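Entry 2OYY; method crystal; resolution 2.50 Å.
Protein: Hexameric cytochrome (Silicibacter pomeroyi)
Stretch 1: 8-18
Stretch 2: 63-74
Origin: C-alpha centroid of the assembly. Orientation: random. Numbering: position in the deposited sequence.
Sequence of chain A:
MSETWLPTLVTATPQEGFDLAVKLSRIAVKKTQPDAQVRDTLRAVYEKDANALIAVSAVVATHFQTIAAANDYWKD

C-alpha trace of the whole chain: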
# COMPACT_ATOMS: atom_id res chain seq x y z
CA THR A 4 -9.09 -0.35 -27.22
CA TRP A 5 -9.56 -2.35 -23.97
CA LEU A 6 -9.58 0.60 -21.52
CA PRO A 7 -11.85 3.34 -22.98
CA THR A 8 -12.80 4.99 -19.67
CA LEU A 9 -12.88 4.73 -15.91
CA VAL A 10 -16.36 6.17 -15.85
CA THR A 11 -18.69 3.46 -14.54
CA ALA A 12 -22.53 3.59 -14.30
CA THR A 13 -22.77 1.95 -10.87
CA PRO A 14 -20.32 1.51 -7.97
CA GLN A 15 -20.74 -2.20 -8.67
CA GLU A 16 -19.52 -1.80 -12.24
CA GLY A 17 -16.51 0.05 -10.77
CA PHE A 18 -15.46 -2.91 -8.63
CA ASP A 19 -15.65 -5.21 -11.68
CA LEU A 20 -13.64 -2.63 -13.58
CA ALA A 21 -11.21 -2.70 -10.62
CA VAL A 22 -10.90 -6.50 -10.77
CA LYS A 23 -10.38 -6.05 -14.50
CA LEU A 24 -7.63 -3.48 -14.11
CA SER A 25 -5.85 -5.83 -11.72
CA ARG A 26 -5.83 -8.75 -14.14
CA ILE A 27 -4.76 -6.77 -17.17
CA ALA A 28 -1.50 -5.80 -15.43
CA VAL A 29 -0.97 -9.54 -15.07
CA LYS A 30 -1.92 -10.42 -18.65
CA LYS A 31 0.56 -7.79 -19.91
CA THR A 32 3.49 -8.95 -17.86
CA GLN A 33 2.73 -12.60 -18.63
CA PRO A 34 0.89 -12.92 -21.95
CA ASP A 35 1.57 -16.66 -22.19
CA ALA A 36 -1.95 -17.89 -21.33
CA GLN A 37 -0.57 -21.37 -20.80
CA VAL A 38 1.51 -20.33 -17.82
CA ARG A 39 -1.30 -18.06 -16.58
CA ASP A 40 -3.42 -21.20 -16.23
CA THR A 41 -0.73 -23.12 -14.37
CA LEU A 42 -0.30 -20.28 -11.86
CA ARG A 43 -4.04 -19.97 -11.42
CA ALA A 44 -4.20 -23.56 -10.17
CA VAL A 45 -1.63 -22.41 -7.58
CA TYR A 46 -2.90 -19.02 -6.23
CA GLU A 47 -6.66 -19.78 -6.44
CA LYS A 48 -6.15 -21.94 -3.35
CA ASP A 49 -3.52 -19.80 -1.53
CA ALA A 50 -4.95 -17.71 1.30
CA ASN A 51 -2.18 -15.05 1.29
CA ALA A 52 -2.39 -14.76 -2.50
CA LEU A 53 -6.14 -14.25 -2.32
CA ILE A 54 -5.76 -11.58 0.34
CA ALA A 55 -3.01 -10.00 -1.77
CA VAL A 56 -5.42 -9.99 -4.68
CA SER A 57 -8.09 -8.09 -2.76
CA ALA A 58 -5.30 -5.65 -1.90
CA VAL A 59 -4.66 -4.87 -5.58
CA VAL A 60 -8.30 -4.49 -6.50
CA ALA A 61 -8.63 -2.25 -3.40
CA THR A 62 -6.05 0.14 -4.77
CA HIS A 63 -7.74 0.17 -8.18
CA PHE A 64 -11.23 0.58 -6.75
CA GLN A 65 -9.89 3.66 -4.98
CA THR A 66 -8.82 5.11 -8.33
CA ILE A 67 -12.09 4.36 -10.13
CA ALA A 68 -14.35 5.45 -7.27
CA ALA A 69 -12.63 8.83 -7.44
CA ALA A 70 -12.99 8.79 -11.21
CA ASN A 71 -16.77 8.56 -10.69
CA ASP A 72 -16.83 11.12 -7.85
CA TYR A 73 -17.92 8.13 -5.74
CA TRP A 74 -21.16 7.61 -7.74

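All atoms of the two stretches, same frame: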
# COMPACT_ATOMS: atom_id res chain seq x y z
N THR A 8 -12.58 4.06 -20.78
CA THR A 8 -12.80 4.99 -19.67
C THR A 8 -12.83 4.31 -18.32
O THR A 8 -12.90 3.09 -18.21
CB THR A 8 -14.15 5.73 -19.79
OG1 THR A 8 -15.21 4.77 -19.93
CG2 THR A 8 -14.16 6.74 -20.95
N LEU A 9 -12.79 5.15 -17.29
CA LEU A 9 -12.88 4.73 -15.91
C LEU A 9 -14.26 5.08 -15.42
O LEU A 9 -14.65 4.70 -14.32
CB LEU A 9 -11.88 5.50 -15.06
CG LEU A 9 -10.39 5.40 -15.31
CD1 LEU A 9 -9.70 6.37 -14.33
CD2 LEU A 9 -9.91 3.96 -15.14
N VAL A 10 -15.00 5.82 -16.23
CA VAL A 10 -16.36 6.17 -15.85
C VAL A 10 -17.21 4.89 -15.88
O VAL A 10 -17.19 4.13 -16.85
CB VAL A 10 -16.93 7.29 -16.73
CG1 VAL A 10 -18.32 7.67 -16.28
CG2 VAL A 10 -16.00 8.51 -16.69
N THR A 11 -17.92 4.66 -14.78
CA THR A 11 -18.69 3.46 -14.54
C THR A 11 -20.09 3.85 -14.05
O THR A 11 -20.22 4.71 -13.17
CB THR A 11 -17.94 2.58 -13.50
OG1 THR A 11 -17.17 1.57 -14.16
CG2 THR A 11 -18.90 1.93 -12.57
N ALA A 12 -21.13 3.24 -14.62
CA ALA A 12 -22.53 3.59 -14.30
C ALA A 12 -22.90 3.38 -12.83
O ALA A 12 -23.54 4.24 -12.22
CB ALA A 12 -23.50 2.83 -15.21
N THR A 13 -22.51 2.23 -12.28
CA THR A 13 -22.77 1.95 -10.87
C THR A 13 -21.49 1.64 -10.09
O THR A 13 -20.54 1.11 -10.66
CB THR A 13 -23.78 0.80 -10.69
OG1 THR A 13 -23.17 -0.45 -11.05
CG2 THR A 13 -25.06 1.04 -11.52
N PRO A 14 -21.46 1.95 -8.78
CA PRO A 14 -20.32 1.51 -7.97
C PRO A 14 -19.95 0.06 -8.22
O PRO A 14 -18.78 -0.27 -8.27
CB PRO A 14 -20.82 1.70 -6.55
CG PRO A 14 -21.77 2.85 -6.64
CD PRO A 14 -22.44 2.72 -7.99
N GLN A 15 -20.95 -0.80 -8.36
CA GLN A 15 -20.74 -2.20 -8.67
C GLN A 15 -19.90 -2.41 -9.92
O GLN A 15 -18.93 -3.19 -9.92
CB GLN A 15 -22.09 -2.87 -8.86
CG GLN A 15 -22.07 -4.36 -8.77
CD GLN A 15 -23.44 -4.92 -8.53
OE1 GLN A 15 -24.13 -4.47 -7.63
NE2 GLN A 15 -23.85 -5.89 -9.34
N GLU A 16 -20.26 -1.70 -10.99
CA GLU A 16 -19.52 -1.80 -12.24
C GLU A 16 -18.08 -1.31 -12.06
O GLU A 16 -17.19 -1.71 -12.81
CB GLU A 16 -20.22 -0.99 -13.34
CG GLU A 16 -21.49 -1.59 -13.94
CD GLU A 16 -22.00 -0.77 -15.15
OE1 GLU A 16 -23.14 -1.03 -15.64
OE2 GLU A 16 -21.26 0.15 -15.61
N GLY A 17 -17.84 -0.46 -11.07
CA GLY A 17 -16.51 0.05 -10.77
C GLY A 17 -15.62 -1.02 -10.16
O GLY A 17 -14.45 -1.15 -10.52
N PHE A 18 -16.18 -1.80 -9.24
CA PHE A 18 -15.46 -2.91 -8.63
C PHE A 18 -15.07 -3.98 -9.65
O PHE A 18 -13.96 -4.54 -9.58
CB PHE A 18 -16.30 -3.52 -7.49
CG PHE A 18 -15.50 -4.36 -6.57
CD1 PHE A 18 -14.89 -3.80 -5.47
CD2 PHE A 18 -15.33 -5.71 -6.82
CE1 PHE A 18 -14.11 -4.58 -4.62
CE2 PHE A 18 -14.54 -6.50 -5.99
CZ PHE A 18 -13.93 -5.93 -4.89
N HIS A 63 -7.07 -0.23 -6.96
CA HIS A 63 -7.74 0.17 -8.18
C HIS A 63 -9.13 0.75 -7.91
O HIS A 63 -9.48 1.81 -8.44
CB HIS A 63 -7.83 -0.99 -9.16
CG HIS A 63 -6.59 -1.20 -9.97
ND1 HIS A 63 -6.11 -0.25 -10.84
CD2 HIS A 63 -5.74 -2.24 -10.04
CE1 HIS A 63 -5.02 -0.70 -11.43
NE2 HIS A 63 -4.77 -1.91 -10.96
N PHE A 64 -9.92 0.06 -7.08
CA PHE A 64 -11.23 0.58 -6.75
C PHE A 64 -11.18 1.99 -6.17
O PHE A 64 -12.12 2.76 -6.31
CB PHE A 64 -11.99 -0.35 -5.82
CG PHE A 64 -13.42 0.01 -5.67
CD1 PHE A 64 -14.28 -0.05 -6.76
CD2 PHE A 64 -13.91 0.42 -4.45
CE1 PHE A 64 -15.63 0.29 -6.63
CE2 PHE A 64 -15.27 0.77 -4.31
CZ PHE A 64 -16.12 0.70 -5.40
N GLN A 65 -10.07 2.33 -5.55
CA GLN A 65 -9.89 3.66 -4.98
C GLN A 65 -9.77 4.67 -6.11
O GLN A 65 -10.34 5.77 -6.05
CB GLN A 65 -8.66 3.67 -4.09
CG GLN A 65 -8.49 4.85 -3.15
CD GLN A 65 -7.49 4.51 -2.05
OE1 GLN A 65 -7.88 3.97 -1.01
NE2 GLN A 65 -6.19 4.76 -2.31
N THR A 66 -9.05 4.27 -7.16
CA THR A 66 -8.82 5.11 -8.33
C THR A 66 -10.09 5.31 -9.15
O THR A 66 -10.36 6.42 -9.61
CB THR A 66 -7.72 4.52 -9.25
OG1 THR A 66 -6.59 4.14 -8.45
CG2 THR A 66 -7.29 5.53 -10.34
N ILE A 67 -10.86 4.24 -9.34
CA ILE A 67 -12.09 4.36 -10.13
C ILE A 67 -13.30 4.96 -9.37
O ILE A 67 -14.21 5.53 -9.97
CB ILE A 67 -12.46 3.06 -10.90
CG1 ILE A 67 -13.93 2.76 -10.75
CG2 ILE A 67 -11.65 1.90 -10.42
CD1 ILE A 67 -14.55 2.35 -11.99
N ALA A 68 -13.31 4.82 -8.05
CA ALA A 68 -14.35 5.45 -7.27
C ALA A 68 -14.19 6.96 -7.41
O ALA A 68 -15.17 7.67 -7.66
CB ALA A 68 -14.24 5.03 -5.80
N ALA A 69 -12.95 7.42 -7.29
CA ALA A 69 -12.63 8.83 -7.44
C ALA A 69 -12.93 9.29 -8.85
O ALA A 69 -13.38 10.41 -9.05
CB ALA A 69 -11.15 9.11 -7.09
N ALA A 70 -12.69 8.42 -9.83
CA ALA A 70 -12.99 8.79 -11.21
C ALA A 70 -14.49 9.10 -11.38
O ALA A 70 -14.87 9.98 -12.13
CB ALA A 70 -12.53 7.69 -12.17
N ASN A 71 -15.32 8.37 -10.64
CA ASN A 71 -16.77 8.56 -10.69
C ASN A 71 -17.32 9.49 -9.61
O ASN A 71 -18.53 9.51 -9.38
CB ASN A 71 -17.48 7.20 -10.60
CG ASN A 71 -17.18 6.34 -11.79
OD1 ASN A 71 -16.20 5.58 -11.80
ND2 ASN A 71 -18.02 6.45 -12.81
N ASP A 72 -16.45 10.26 -8.97
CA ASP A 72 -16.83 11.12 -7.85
C ASP A 72 -17.70 10.31 -6.88
O ASP A 72 -18.72 10.80 -6.38
CB ASP A 72 -17.56 12.38 -8.35
CG ASP A 72 -18.00 13.29 -7.22
OD1 ASP A 72 -18.93 14.11 -7.43
OD2 ASP A 72 -17.44 13.18 -6.10
N TYR A 73 -17.29 9.05 -6.69
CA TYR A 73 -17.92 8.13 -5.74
C TYR A 73 -19.41 7.86 -6.01
O TYR A 73 -20.19 7.60 -5.08
CB TYR A 73 -17.68 8.60 -4.30
CG TYR A 73 -16.22 8.87 -4.00
CD1 TYR A 73 -15.33 7.82 -3.73
CD2 TYR A 73 -15.72 10.18 -4.00
CE1 TYR A 73 -14.00 8.07 -3.47
CE2 TYR A 73 -14.38 10.43 -3.73
CZ TYR A 73 -13.54 9.37 -3.48
OH TYR A 73 -12.21 9.61 -3.22
N TRP A 74 -19.79 7.92 -7.28
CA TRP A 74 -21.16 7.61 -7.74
C TRP A 74 -22.29 8.31 -6.99
O TRP A 74 -22.13 9.44 -6.50
CB TRP A 74 -21.38 6.10 -7.70
CG TRP A 74 -20.53 5.34 -8.66
CD1 TRP A 74 -20.79 5.11 -9.98
CD2 TRP A 74 -19.28 4.69 -8.38
NE1 TRP A 74 -19.78 4.36 -10.54
CE2 TRP A 74 -18.84 4.09 -9.58
CE3 TRP A 74 -18.50 4.55 -7.23
CZ2 TRP A 74 -17.64 3.36 -9.67
CZ3 TRP A 74 -17.30 3.82 -7.31
CH2 TRP A 74 -16.89 3.23 -8.53

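The contact is built from a loop that leads into a helix, laid against the end of another helix and the turn that follows it. The two helices run at 144°, closer to antiparallel than to crossed, with their axes 9.6 Å apart at closest approach.

The largest bump is Trp 74, whose indole spreads over the start of helix 14-18. Pro 14 lies on one face of it: CD sits 3.3 Å from Trp 74 CG, and the Pro 14 CA points a CH-pi contact into the six-membered ring, 3.4 Å from its centroid and 13° off the normal. The edge of the indole does polar work, since Trp 74 NE1 donates to Thr 11 O at 2.7 Å. One flat side chain thus covers the proline and ties down the loop. That loop is also braced internally, because Thr 13 caps the helix by accepting from Glu 16 N at its OG1 (3.2 Å).

The hollow is Gly 17. Ile 67 CD1 comes within 3.3 Å of Gly 17 CA, and Trp 74 CZ2 within 3.7 Å of that same atom. A CB here would point toward the other stretch and lie 2.4 Å from Trp 74 CZ2, a clash, and 3.2 Å from Ile 67 CD1. The missing side chain is what lets both neighbours close in.

About one turn before Ile 67, Phe 64 brings its ring edge up to the helix backbone, with CE1 3.4 Å from Phe 18 N, while Phe 18 presents its edge to the Phe 64 face, centroids 5.5 Å apart and planes at 60°.

At the other end small meets large: Leu 9 CB packs on Ala 70 CB at 3.7 Å. Beside them the Asn 71 side chain reaches in among the backbone polar atoms of Leu 9 and Thr 11.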